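Local atomic coordinates of Rio2 kinase (Chaetomium thermophilum, PDB entry 4GYI), a protein that probably acts as a magnesium-dependent serine/threonine kinase of the RIO family in pre-40S ribosome maturation, and is seen here binding ADP with a phosphorylated aspartate. Residues A[21-26]-A[36-41]; A[28-33]-A[70-75]; A[77-82]-A[150-155]; A[84-89]-A[184-189]; A[164-169]-A[316-321]. All coordinates share one frame; numbering follows the deposited sequence.

Contact 1 of 5, residues A[21-26]-A[36-41]; sequences TAVEMG and PLIEKI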
# COMPACT_ATOMS: atom_id res chain seq x y z
N THR A 21 1.36 -21.85 6.21
CA THR A 21 0.95 -21.02 7.34
C THR A 21 1.84 -21.26 8.57
O THR A 21 2.18 -20.32 9.30
CB THR A 21 -0.51 -21.29 7.73
OG1 THR A 21 -1.36 -21.02 6.60
CG2 THR A 21 -0.93 -20.43 8.92
N ALA A 22 2.21 -22.51 8.77
CA ALA A 22 3.09 -22.90 9.87
C ALA A 22 4.48 -22.28 9.75
O ALA A 22 5.10 -21.93 10.75
CB ALA A 22 3.21 -24.43 9.96
N VAL A 23 4.98 -22.17 8.53
CA VAL A 23 6.28 -21.52 8.32
C VAL A 23 6.15 -20.03 8.65
O VAL A 23 7.02 -19.44 9.30
CB VAL A 23 6.78 -21.69 6.89
CG1 VAL A 23 8.03 -20.86 6.67
CG2 VAL A 23 7.04 -23.17 6.60
N GLU A 24 5.03 -19.44 8.24
CA GLU A 24 4.78 -18.06 8.57
C GLU A 24 4.77 -17.84 10.09
O GLU A 24 5.42 -16.92 10.59
CB GLU A 24 3.46 -17.58 7.96
CG GLU A 24 3.19 -16.10 8.26
CD GLU A 24 1.79 -15.67 7.91
OE1 GLU A 24 0.87 -16.50 7.95
OE2 GLU A 24 1.60 -14.48 7.58
N MET A 25 4.05 -18.68 10.82
CA MET A 25 3.93 -18.48 12.27
C MET A 25 5.24 -18.69 12.99
O MET A 25 5.54 -18.00 13.95
CB MET A 25 2.87 -19.39 12.86
CG MET A 25 1.46 -18.90 12.65
SD MET A 25 0.30 -20.24 12.96
CE MET A 25 -1.26 -19.41 12.69
N GLY A 26 6.01 -19.67 12.53
CA GLY A 26 7.29 -19.99 13.13
C GLY A 26 8.39 -18.99 12.82
O GLY A 26 9.42 -18.99 13.48
N PRO A 36 11.85 -29.48 12.18
CA PRO A 36 10.96 -30.05 13.20
C PRO A 36 10.04 -29.03 13.88
O PRO A 36 9.05 -29.41 14.50
CB PRO A 36 11.94 -30.65 14.23
CG PRO A 36 13.22 -30.82 13.47
CD PRO A 36 13.26 -29.66 12.54
N LEU A 37 10.35 -27.74 13.76
CA LEU A 37 9.44 -26.71 14.25
C LEU A 37 8.26 -26.47 13.28
O LEU A 37 7.17 -26.10 13.71
CB LEU A 37 10.18 -25.41 14.55
CG LEU A 37 9.31 -24.23 14.97
CD1 LEU A 37 8.48 -24.57 16.19
CD2 LEU A 37 10.16 -22.99 15.22
N ILE A 38 8.49 -26.67 11.99
CA ILE A 38 7.39 -26.60 11.02
C ILE A 38 6.43 -27.71 11.37
O ILE A 38 5.22 -27.51 11.46
CB ILE A 38 7.85 -26.87 9.57
CG1 ILE A 38 9.21 -26.23 9.28
CG2 ILE A 38 6.76 -26.46 8.57
CD1 ILE A 38 9.16 -24.79 8.95
N GLU A 39 6.99 -28.90 11.58
CA GLU A 39 6.21 -30.10 11.89
C GLU A 39 5.34 -29.87 13.12
O GLU A 39 4.14 -30.16 13.09
CB GLU A 39 7.12 -31.32 12.11
CG GLU A 39 7.90 -31.77 10.88
CD GLU A 39 8.81 -32.96 11.17
OE1 GLU A 39 10.02 -32.89 10.86
OE2 GLU A 39 8.32 -33.99 11.70
N LYS A 40 5.93 -29.33 14.18
CA LYS A 40 5.19 -29.12 15.41
C LYS A 40 4.05 -28.11 15.22
O LYS A 40 2.91 -28.39 15.55
CB LYS A 40 6.12 -28.66 16.54
CG LYS A 40 5.40 -27.98 17.69
CD LYS A 40 6.19 -28.06 18.98
CE LYS A 40 5.56 -27.18 20.06
NZ LYS A 40 4.08 -27.27 20.03
N ILE A 41 4.37 -26.94 14.68
CA ILE A 41 3.36 -25.92 14.43
C ILE A 41 2.28 -26.43 13.48
O ILE A 41 1.09 -26.19 13.70
CB ILE A 41 4.00 -24.64 13.85
CG1 ILE A 41 5.01 -24.06 14.83
CG2 ILE A 41 2.93 -23.60 13.52
CD1 ILE A 41 5.78 -22.90 14.27

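Contact 2 of 5, residues A[28-33]-A[70-75]; sequences KNHEIV and AKYDGY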
# COMPACT_ATOMS: atom_id res chain seq x y z
N LYS A 28 7.91 -15.88 13.14
CA LYS A 28 7.59 -14.77 14.03
C LYS A 28 8.82 -14.29 14.82
O LYS A 28 9.08 -13.10 14.91
CB LYS A 28 6.46 -15.18 14.98
CG LYS A 28 6.39 -14.41 16.29
CD LYS A 28 6.26 -15.36 17.50
CE LYS A 28 5.27 -16.49 17.24
NZ LYS A 28 3.93 -16.00 16.81
N ASN A 29 9.57 -15.24 15.39
CA ASN A 29 10.79 -14.90 16.13
C ASN A 29 12.02 -14.89 15.24
O ASN A 29 12.63 -13.84 15.02
CB ASN A 29 10.98 -15.83 17.33
N HIS A 30 12.39 -16.05 14.71
CA HIS A 30 13.59 -16.15 13.87
C HIS A 30 13.25 -16.34 12.39
O HIS A 30 12.18 -16.83 12.05
CB HIS A 30 14.50 -17.28 14.37
CG HIS A 30 15.24 -16.95 15.63
ND1 HIS A 30 14.90 -15.88 16.43
CD2 HIS A 30 16.31 -17.54 16.22
CE1 HIS A 30 15.72 -15.83 17.47
NE2 HIS A 30 16.58 -16.82 17.36
N GLU A 31 14.19 -15.96 11.53
CA GLU A 31 13.97 -16.00 10.08
C GLU A 31 13.99 -17.41 9.47
O GLU A 31 13.23 -17.72 8.55
CB GLU A 31 14.99 -15.11 9.37
CG GLU A 31 14.99 -15.26 7.86
CD GLU A 31 14.87 -13.92 7.16
OE1 GLU A 31 14.60 -12.92 7.86
OE2 GLU A 31 15.03 -13.88 5.92
N ILE A 32 14.89 -18.26 9.96
CA ILE A 32 14.93 -19.65 9.53
C ILE A 32 14.11 -20.44 10.51
O ILE A 32 14.28 -20.31 11.73
CB ILE A 32 16.36 -20.21 9.51
CG1 ILE A 32 17.22 -19.45 8.50
CG2 ILE A 32 16.35 -21.70 9.17
CD1 ILE A 32 18.71 -19.70 8.66
N VAL A 33 13.19 -21.25 9.99
CA VAL A 33 12.36 -22.08 10.83
C VAL A 33 12.77 -23.53 10.64
O VAL A 33 12.56 -24.09 9.57
CB VAL A 33 10.88 -21.94 10.49
CG1 VAL A 33 10.04 -22.66 11.53
CG2 VAL A 33 10.50 -20.49 10.44
N ALA A 70 24.89 -22.78 10.39
CA ALA A 70 25.69 -23.43 11.42
C ALA A 70 24.90 -24.41 12.29
O ALA A 70 25.28 -25.57 12.44
CB ALA A 70 26.38 -22.38 12.29
N LYS A 71 23.79 -23.93 12.84
CA LYS A 71 22.95 -24.79 13.68
C LYS A 71 21.52 -24.81 13.13
O LYS A 71 20.80 -25.81 13.27
CB LYS A 71 22.94 -24.31 15.14
CG LYS A 71 24.32 -24.02 15.77
CD LYS A 71 24.61 -22.51 15.78
CE LYS A 71 25.81 -22.15 16.65
NZ LYS A 71 25.55 -22.43 18.09
N TYR A 72 21.13 -23.72 12.49
CA TYR A 72 19.75 -23.55 12.04
C TYR A 72 19.58 -24.06 10.61
O TYR A 72 19.96 -23.40 9.65
CB TYR A 72 19.33 -22.08 12.18
CG TYR A 72 19.58 -21.53 13.58
CD1 TYR A 72 20.84 -21.08 13.95
CD2 TYR A 72 18.56 -21.49 14.53
CE1 TYR A 72 21.09 -20.60 15.23
CE2 TYR A 72 18.80 -21.01 15.81
CZ TYR A 72 20.07 -20.57 16.15
OH TYR A 72 20.32 -20.08 17.42
N ASP A 73 19.01 -25.25 10.50
CA ASP A 73 18.77 -25.89 9.22
C ASP A 73 17.26 -26.07 9.04
O ASP A 73 16.64 -26.93 9.66
CB ASP A 73 19.48 -27.24 9.15
CG ASP A 73 19.61 -27.78 7.74
OD1 ASP A 73 19.59 -26.97 6.78
OD2 ASP A 73 19.74 -29.01 7.58
N GLY A 74 16.67 -25.23 8.19
CA GLY A 74 15.24 -25.25 7.99
C GLY A 74 14.82 -24.50 6.74
O GLY A 74 15.53 -24.50 5.73
N TYR A 75 13.67 -23.85 6.81
CA TYR A 75 13.16 -23.12 5.66
C TYR A 75 12.72 -21.71 6.06
O TYR A 75 12.36 -21.46 7.21
CB TYR A 75 11.99 -23.87 5.02
CG TYR A 75 12.35 -25.23 4.49
CD1 TYR A 75 12.60 -25.43 3.14
CD2 TYR A 75 12.44 -26.33 5.34
CE1 TYR A 75 12.93 -26.67 2.65
CE2 TYR A 75 12.77 -27.57 4.86
CZ TYR A 75 13.01 -27.74 3.51
OH TYR A 75 13.34 -28.98 3.03

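Contact 3 of 5, residues A[77-82]-A[150-155]; sequences LTYGGL and GSWMYL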
# COMPACT_ATOMS: atom_id res chain seq x y z
N LEU A 77 10.10 -18.43 4.72
CA LEU A 77 9.06 -17.96 3.82
C LEU A 77 9.70 -17.07 2.75
O LEU A 77 10.60 -16.28 3.05
CB LEU A 77 8.06 -17.18 4.65
CG LEU A 77 6.68 -16.84 4.11
CD1 LEU A 77 5.91 -18.11 3.84
CD2 LEU A 77 5.98 -15.98 5.16
N THR A 78 9.26 -17.19 1.50
CA THR A 78 9.69 -16.23 0.49
C THR A 78 8.62 -15.16 0.32
O THR A 78 7.54 -15.25 0.90
CB THR A 78 9.94 -16.87 -0.88
OG1 THR A 78 8.72 -17.42 -1.39
CG2 THR A 78 11.01 -17.94 -0.79
N TYR A 79 8.93 -14.13 -0.46
CA TYR A 79 7.95 -13.11 -0.76
C TYR A 79 6.72 -13.68 -1.46
O TYR A 79 5.58 -13.29 -1.17
CB TYR A 79 8.59 -12.01 -1.61
CG TYR A 79 9.76 -11.32 -0.92
CD1 TYR A 79 9.57 -10.62 0.25
CD2 TYR A 79 11.05 -11.38 -1.45
CE1 TYR A 79 10.60 -9.99 0.88
CE2 TYR A 79 12.10 -10.74 -0.82
CZ TYR A 79 11.87 -10.03 0.35
OH TYR A 79 12.88 -9.39 1.02
N GLY A 80 6.95 -14.63 -2.37
CA GLY A 80 5.86 -15.28 -3.08
C GLY A 80 4.97 -16.00 -2.09
O GLY A 80 3.74 -15.97 -2.20
N GLY A 81 5.58 -16.65 -1.10
CA GLY A 81 4.83 -17.35 -0.06
C GLY A 81 3.87 -16.46 0.71
O GLY A 81 2.71 -16.82 0.93
N LEU A 82 4.36 -15.27 1.09
CA LEU A 82 3.54 -14.28 1.80
C LEU A 82 2.38 -13.78 0.93
O LEU A 82 1.23 -13.69 1.39
CB LEU A 82 4.43 -13.10 2.26
CG LEU A 82 3.81 -12.13 3.28
CD1 LEU A 82 3.58 -12.83 4.63
CD2 LEU A 82 4.65 -10.86 3.46
N GLY A 150 12.69 -11.15 6.21
CA GLY A 150 11.67 -10.99 7.23
C GLY A 150 11.49 -9.53 7.60
O GLY A 150 10.39 -9.09 7.88
N SER A 151 12.57 -8.75 7.59
CA SER A 151 12.44 -7.33 7.91
C SER A 151 11.65 -6.58 6.84
O SER A 151 10.78 -5.78 7.16
CB SER A 151 13.79 -6.65 8.15
OG SER A 151 14.50 -7.29 9.19
N TRP A 152 11.95 -6.83 5.56
CA TRP A 152 11.18 -6.18 4.49
C TRP A 152 9.71 -6.55 4.52
O TRP A 152 8.84 -5.71 4.30
CB TRP A 152 11.77 -6.47 3.10
CG TRP A 152 13.08 -5.78 2.85
CD1 TRP A 152 14.26 -6.38 2.55
CD2 TRP A 152 13.33 -4.37 2.88
NE1 TRP A 152 15.24 -5.43 2.38
CE2 TRP A 152 14.69 -4.18 2.57
CE3 TRP A 152 12.55 -3.25 3.14
CZ2 TRP A 152 15.30 -2.91 2.53
CZ3 TRP A 152 13.15 -1.98 3.09
CH2 TRP A 152 14.51 -1.83 2.80
N MET A 153 9.43 -7.82 4.81
CA MET A 153 8.07 -8.33 4.92
C MET A 153 7.37 -7.63 6.05
O MET A 153 6.24 -7.20 5.90
CB MET A 153 8.07 -9.83 5.19
CG MET A 153 8.36 -10.67 3.96
SD MET A 153 8.42 -12.42 4.42
CE MET A 153 8.81 -13.13 2.85
N TYR A 154 8.05 -7.51 7.20
CA TYR A 154 7.49 -6.82 8.36
C TYR A 154 7.16 -5.37 8.04
O TYR A 154 6.11 -4.88 8.43
CB TYR A 154 8.48 -6.91 9.52
CG TYR A 154 8.43 -5.82 10.58
CD1 TYR A 154 7.52 -5.88 11.63
CD2 TYR A 154 9.36 -4.79 10.58
CE1 TYR A 154 7.51 -4.91 12.64
CE2 TYR A 154 9.36 -3.81 11.57
CZ TYR A 154 8.43 -3.88 12.60
OH TYR A 154 8.43 -2.90 13.58
N LEU A 155 8.05 -4.70 7.31
CA LEU A 155 7.87 -3.30 6.97
C LEU A 155 6.71 -3.10 6.00
O LEU A 155 5.98 -2.11 6.08
CB LEU A 155 9.15 -2.74 6.37
CG LEU A 155 10.28 -2.59 7.40
CD1 LEU A 155 11.63 -2.43 6.71
CD2 LEU A 155 9.99 -1.40 8.36

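Contact 4 of 5, residues A[84-89]-A[184-189]; sequences YLALHT and SRHTIV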
# COMPACT_ATOMS: atom_id res chain seq x y z
N TYR A 84 0.94 -15.40 -1.49
CA TYR A 84 -0.03 -16.51 -1.54
C TYR A 84 -0.87 -16.56 -0.27
O TYR A 84 -2.08 -16.69 -0.33
CB TYR A 84 0.67 -17.85 -1.75
CG TYR A 84 0.86 -18.25 -3.20
CD1 TYR A 84 0.55 -19.54 -3.63
CD2 TYR A 84 1.35 -17.35 -4.13
CE1 TYR A 84 0.73 -19.92 -4.95
CE2 TYR A 84 1.53 -17.72 -5.46
CZ TYR A 84 1.22 -19.00 -5.86
OH TYR A 84 1.41 -19.35 -7.17
N LEU A 85 -0.21 -16.45 0.88
CA LEU A 85 -0.92 -16.44 2.16
C LEU A 85 -1.92 -15.30 2.24
O LEU A 85 -3.03 -15.49 2.71
CB LEU A 85 0.06 -16.36 3.33
CG LEU A 85 0.80 -17.67 3.63
CD1 LEU A 85 1.93 -17.43 4.61
CD2 LEU A 85 -0.18 -18.72 4.16
N ALA A 86 -1.51 -14.11 1.78
CA ALA A 86 -2.43 -12.98 1.75
C ALA A 86 -3.64 -13.26 0.86
O ALA A 86 -4.76 -13.00 1.25
CB ALA A 86 -1.71 -11.71 1.26
N LEU A 87 -3.40 -13.77 -0.34
CA LEU A 87 -4.49 -14.08 -1.27
C LEU A 87 -5.45 -15.11 -0.70
O LEU A 87 -6.67 -14.99 -0.84
CB LEU A 87 -3.94 -14.59 -2.60
CG LEU A 87 -3.54 -13.54 -3.64
CD1 LEU A 87 -2.83 -14.21 -4.80
CD2 LEU A 87 -4.77 -12.78 -4.11
N HIS A 88 -4.89 -16.12 -0.05
CA HIS A 88 -5.68 -17.18 0.57
C HIS A 88 -6.63 -16.61 1.61
O HIS A 88 -7.81 -16.98 1.68
CB HIS A 88 -4.73 -18.19 1.22
CG HIS A 88 -5.38 -19.49 1.55
ND1 HIS A 88 -5.83 -20.36 0.58
CD2 HIS A 88 -5.65 -20.07 2.73
CE1 HIS A 88 -6.36 -21.42 1.15
NE2 HIS A 88 -6.26 -21.28 2.46
N THR A 89 -6.12 -15.69 2.41
CA THR A 89 -6.92 -15.03 3.42
C THR A 89 -8.03 -14.21 2.77
O THR A 89 -9.18 -14.26 3.20
CB THR A 89 -6.04 -14.15 4.33
OG1 THR A 89 -5.14 -14.98 5.05
CG2 THR A 89 -6.88 -13.35 5.32
N SER A 184 -4.82 -7.64 4.51
CA SER A 184 -4.15 -8.80 5.07
C SER A 184 -2.65 -8.72 4.85
O SER A 184 -2.20 -8.55 3.73
CB SER A 184 -4.70 -10.10 4.48
OG SER A 184 -3.99 -11.22 5.00
N ARG A 185 -1.88 -8.82 5.94
CA ARG A 185 -0.43 -8.76 5.84
C ARG A 185 0.03 -7.49 5.09
O ARG A 185 -0.27 -6.37 5.52
CB ARG A 185 0.10 -10.05 5.18
CG ARG A 185 -0.21 -11.28 6.00
CD ARG A 185 -0.17 -12.53 5.14
NE ARG A 185 -0.33 -13.77 5.90
CZ ARG A 185 -1.49 -14.40 6.07
NH1 ARG A 185 -2.61 -13.92 5.55
NH2 ARG A 185 -1.52 -15.52 6.76
N HIS A 186 0.72 -7.66 3.97
CA HIS A 186 1.22 -6.52 3.19
C HIS A 186 0.26 -6.05 2.08
O HIS A 186 0.66 -5.35 1.14
CB HIS A 186 2.58 -6.85 2.56
CG HIS A 186 2.58 -8.06 1.66
ND1 HIS A 186 1.86 -9.20 1.94
CD2 HIS A 186 3.23 -8.31 0.50
CE1 HIS A 186 2.07 -10.10 1.00
NE2 HIS A 186 2.89 -9.58 0.11
N THR A 187 -1.01 -6.43 2.18
CA THR A 187 -1.91 -6.20 1.05
C THR A 187 -3.16 -5.45 1.44
O THR A 187 -3.60 -5.50 2.58
CB THR A 187 -2.31 -7.53 0.34
OG1 THR A 187 -3.23 -8.26 1.17
CG2 THR A 187 -1.10 -8.37 0.09
N ILE A 188 -3.74 -4.73 0.48
CA ILE A 188 -5.01 -4.09 0.73
C ILE A 188 -5.90 -4.37 -0.45
O ILE A 188 -5.44 -4.33 -1.58
CB ILE A 188 -4.89 -2.57 0.84
CG1 ILE A 188 -4.08 -2.19 2.09
CG2 ILE A 188 -6.28 -1.91 0.90
CD1 ILE A 188 -3.91 -0.69 2.26
N VAL A 189 -7.17 -4.67 -0.18
CA VAL A 189 -8.17 -4.75 -1.23
C VAL A 189 -9.00 -3.50 -1.11
O VAL A 189 -9.47 -3.18 -0.03
CB VAL A 189 -9.07 -6.00 -1.09
CG1 VAL A 189 -10.19 -5.96 -2.12
CG2 VAL A 189 -8.27 -7.27 -1.26

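Contact 5 of 5, residues A[164-169]-A[316-321]; sequences FAFMKA and DAALEA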
# COMPACT_ATOMS: atom_id res chain seq x y z
N PHE A 164 -4.26 1.36 5.28
CA PHE A 164 -5.64 0.93 5.38
C PHE A 164 -6.34 1.74 6.47
O PHE A 164 -7.48 2.18 6.30
CB PHE A 164 -5.70 -0.57 5.65
CG PHE A 164 -7.09 -1.15 5.62
CD1 PHE A 164 -7.69 -1.48 4.41
CD2 PHE A 164 -7.79 -1.40 6.80
CE1 PHE A 164 -8.97 -2.03 4.38
CE2 PHE A 164 -9.07 -1.95 6.77
CZ PHE A 164 -9.66 -2.26 5.55
N ALA A 165 -5.64 1.98 7.58
CA ALA A 165 -6.21 2.74 8.68
C ALA A 165 -6.50 4.17 8.24
O ALA A 165 -7.53 4.75 8.60
CB ALA A 165 -5.25 2.73 9.86
N PHE A 166 -5.60 4.75 7.46
CA PHE A 166 -5.81 6.10 6.96
C PHE A 166 -6.89 6.15 5.92
O PHE A 166 -7.65 7.12 5.87
CB PHE A 166 -4.52 6.72 6.44
CG PHE A 166 -3.65 7.26 7.52
CD1 PHE A 166 -4.21 7.84 8.65
CD2 PHE A 166 -2.28 7.17 7.44
CE1 PHE A 166 -3.41 8.33 9.67
CE2 PHE A 166 -1.49 7.66 8.45
CZ PHE A 166 -2.06 8.23 9.57
N MET A 167 -6.99 5.12 5.10
CA MET A 167 -8.03 5.12 4.08
C MET A 167 -9.40 5.00 4.75
O MET A 167 -10.34 5.66 4.33
CB MET A 167 -7.78 4.03 3.04
CG MET A 167 -8.75 4.03 1.85
SD MET A 167 -8.40 2.62 0.75
CE MET A 167 -6.64 2.89 0.45
N LYS A 168 -9.50 4.19 5.80
CA LYS A 168 -10.74 4.13 6.56
C LYS A 168 -11.11 5.48 7.17
O LYS A 168 -12.26 5.94 7.05
CB LYS A 168 -10.67 3.10 7.69
CG LYS A 168 -10.91 1.66 7.27
CD LYS A 168 -11.06 0.77 8.49
CE LYS A 168 -12.24 1.21 9.35
NZ LYS A 168 -12.27 0.61 10.73
N ALA A 169 -10.17 6.10 7.87
CA ALA A 169 -10.45 7.38 8.53
C ALA A 169 -10.89 8.41 7.50
O ALA A 169 -11.86 9.13 7.71
CB ALA A 169 -9.22 7.89 9.32
N ASP A 316 -5.21 11.97 12.38
CA ASP A 316 -3.84 11.51 12.59
C ASP A 316 -3.70 10.66 13.85
O ASP A 316 -2.59 10.44 14.34
CB ASP A 316 -2.88 12.69 12.63
CG ASP A 316 -3.35 13.80 13.55
OD1 ASP A 316 -4.57 13.87 13.82
OD2 ASP A 316 -2.50 14.60 14.01
N ALA A 317 -4.83 10.19 14.37
CA ALA A 317 -4.85 9.33 15.54
C ALA A 317 -5.42 7.97 15.18
O ALA A 317 -5.60 7.12 16.05
CB ALA A 317 -5.66 9.97 16.65
N ALA A 318 -5.69 7.76 13.89
CA ALA A 318 -6.23 6.50 13.40
C ALA A 318 -5.24 5.36 13.59
O ALA A 318 -5.62 4.19 13.71
CB ALA A 318 -6.62 6.63 11.92
N LEU A 319 -3.97 5.71 13.64
CA LEU A 319 -2.90 4.74 13.80
C LEU A 319 -2.84 4.17 15.23
O LEU A 319 -2.49 3.00 15.42
CB LEU A 319 -1.56 5.37 13.42
CG LEU A 319 -0.59 4.51 12.61
CD1 LEU A 319 -1.34 3.67 11.59
CD2 LEU A 319 0.46 5.40 11.93
N GLU A 320 -3.18 4.99 16.22
CA GLU A 320 -3.16 4.56 17.62
C GLU A 320 -4.06 3.36 17.79
O GLU A 320 -3.80 2.48 18.61
CB GLU A 320 -3.67 5.66 18.55
CG GLU A 320 -3.25 7.06 18.17
CD GLU A 320 -1.76 7.24 18.21
OE1 GLU A 320 -1.10 7.01 17.18
OE2 GLU A 320 -1.24 7.61 19.29
N ALA A 321 -5.12 3.33 16.98
CA ALA A 321 -6.19 2.36 17.11
C ALA A 321 -5.74 0.92 16.90
O ALA A 321 -6.29 -0.01 17.50
CB ALA A 321 -7.31 2.71 16.14

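Contact 1 of 5, residues A[21-26]-A[36-41]
Ile-41 lies against Ala-22 and Gly-26 and works with both of its branches. A chi1 of -60° sets CG1 beside the backbone N and leaves CG2 anti to it; Ile-41 CG2 rests 3.7 Å from Ala-22 CB. The other branch reaches toward the C-terminal end of helix 14-26, where Ile-41 CD1 stands only 3.5 Å from Gly-26 CA, closer than two carbons usually pack. Gly-26 has just its bare CA at this point; a beta carbon there would run into the Ile-41 methyl, so that methyl packs directly on main chain at the last residue of helix 14-26.

On the inner side, Val-23 and Ile-38 are both buried. Val-23 CG2 lies against both methyls of Ile-38, 3.6 Å from CD1 and 3.8 Å from CG2, and the two side chains cross obliquely. The outer side is slacker. Exposed Met-25 offers only its CB, 4.3 Å from Ile-41 CG2, while its thioether leads away, and Leu-37 CD2 comes no nearer than 4.4 Å to Gly-26 O. An alanine in place of Ile-41 would probably open a gap over Gly-26 CA and leave Ala-22 with much less apolar cover, since both CG2 and CD1 would be gone.

The short helical axes approach to 8.7 Å with their N-to-C directions 111° apart, and Ala-22 and Gly-26 lie where Ile-41 packs. Two helices packed at a steep angle, joined through a short strand, are typical of the first half of a winged helix domain, the helix-turn-helix relative at the N-terminus of Rio2.

Contact 2 of 5, residues A[28-33]-A[70-75]
Val-33 and Tyr-75 form an antiparallel hydrogen-bonded pair that satisfies the main-chain groups of both residues. Val-33 N donates to Tyr-75 O over 2.9 Å, with an angle of 165° at the hydrogen. The return bond, from Tyr-75 N to Val-33 O, measures 3.0 Å. Val-33 O has a second, weaker visitor: Gly-74 CA lies 3.3 Å away in a CA-H...O contact. A side chain on Gly-74, where the chain turns its corner, would collide with this oxygen.

The pair joins the short strand 33-34 to strand 75-77, which the loop 69-74 connects to strand 64-68; this is consistent with the wing of a winged helix domain, strand 33-34 pairing with 75-77. Gly-74 also has backbone hydrogen bonds with Met-67.

Ile-32 lies alongside the main chain of 72-74. A chi1 of -63° sets its CG1 beside the backbone N and leaves CG2 anti to it; Ile-32 CG2 lies 3.7 Å from Gly-74 N, and its CD1 is 4.0 Å from Tyr-72 O. At the exposed end, Tyr-72 CE2 approaches the edge of the His-30 ring, 4.3 Å from His-30 CD2.

The two carboxylates find their partners elsewhere. Asp-73 OD1 is salt-bridged to Arg-66, whereas Glu-31 OE1 accepts from both Ser-148 OG and Gly-150 N, the latter in the first turn of helix 149-172.

Contact 3 of 5, residues A[77-82]-A[150-155]
Trp-152 is the first residue of 150-155 to meet the other segment, and it does so through CB and the CD1 corner of the indole. Tyr-79 OH lies 3.6 Å from Trp-152 CD1 and 3.8 Å from Trp-152 CB, while the rest of the indole leads away and its NE1 bonds to Leu-144 O.

Met-153 follows and carries most of the contact. Its chain is extended beyond CG (chi2 177°, chi3 -179°) and reaches straight into the corner where strand 75-77 gives way to helix 79-92. Leu-82 CD2 rests 3.7 Å from Met-153 CG, the two side chains sliding past each other in opposite directions. At the tip, Met-153 CE is pressed unusually close, 3.1 Å from Thr-78 O, with Tyr-79 CD1 at 3.7 Å. That oxygen also accepts the helical bond from Leu-82 N. The same first turn is capped by Thr-78, whose OG1 accepts from Gly-81 N over 3.2 Å and is also hydrogen-bonded to Gly-62 O.

Tyr-154 and Leu-155 pack on helix 326-341. The start of helix 149-172 therefore touches both helix 79-92 and helix 326-341; Leu-77 and Leu-82 also touch helix 14-26, while the Tyr-79 ring stacks with Tyr-143 of strand 142-143.

Contact 4 of 5, residues A[84-89]-A[184-189]
The backbone of Ala-86 on helix 79-92 abuts a type II' beta turn from Ser-184 to Thr-187, the CA atoms of Ala-86 and Ser-184 being 5.6 Å apart. Arg-185 occupies the first corner of that turn with a positive phi of 54°, and its chain, extended from CG to NE, runs across the helix. Arg-185 NH1 donates to Thr-89 OG1 at 2.8 Å, the oxygen lying close to the guanidinium plane. Leu-85 CB sits 3.6 Å above one face of the group, offset toward its rim. Arg-185 NE is salt-bridged to Glu-24, which helps fix the rotation of the guanidinium. A leucine at Arg-185 would probably leave Glu-24 without its countercharge and Thr-89 OG1 without this donor inside a largely buried interface.

One turn before Thr-89, Ala-86 CB packs on Thr-187 CG2 at 3.6 Å. Thr-187 OG1, lying between the backbone N and the carbonyl carbon (chi1 73°), donates over 2.8 Å to Ser-184 O, which also accepts from Thr-187 N, and it pairs further with His-90.

Such a two-residue hairpin, joining strands 180-184 and 187-191, belongs to the five-stranded antiparallel sheet of a protein kinase N-lobe, here docked on the winged helix domain.

Contact 5 of 5, residues A[164-169]-A[316-321]
The Phe-166 ring meets the loop 316-321 through three carbons, all approaching obliquely. Ala-318 CB is 4.2 Å from Phe-166 CD1, Asp-316 CA is 4.3 Å from Phe-166 CE1, and Leu-319 CD2 is 4.5 Å from Phe-166 CZ. These partners thus follow one another along the same side of the ring's outline, from CD1 through CE1 to CZ. CG is anti to the carbonyl carbon (chi1 -80°), and the end of the side chain comes nearer the loop. Elsewhere the ring touches Phe-259, the neighbour of the phosphorylated Asp-258, together with Met-262 and Leu-226.

Beside the ring the contact is built from methyl groups. Ala-318 CB points into the helix surface between two residues one turn apart, 3.9 Å from Ala-169 CB and equally 3.9 Å from Ala-165 O. That carbonyl is already engaged, accepting from Ala-169 N at 3.1 Å in the regular helical pattern. Ala-165 CB in turn comes within 4.4 Å of Leu-319 CD1.

The carboxylate of Asp-316 is turned the other way, and its OD2 is held by Arg-314 and Ser-264. Helix 149-172 takes the place of the kinase alphaC helix, and Phe-166 lies about 12 Å from the ADP, measured from its side chain. In its chemistry the contact is apolar packing at ordinary or loose distances, without a directional bond between the segments, at a partly exposed surface.

Contacts 1 and 2 lie within the winged helix domain, their centres 11 Å apart and their segments alternating along the chain, and both use packing around Ile-38 and Val-33. Contacts 3 and 4, 12 Å apart, share helix 79-92 and join that domain to the kinase domain, through helix 149-172 and strand 187-191 respectively. Glu-24 links contact 1 to contact 4, and Glu-31 links contact 2 to contact 3, so the domain interface is tied by one salt bridge and one carboxylate-to-backbone hydrogen bond. Contact 5 lies about 32 Å from contact 1 between centres. Helix 149-172 thus serves both the domain junction and contact 5, which also touches contact 4 through Ile-188 and Phe-164.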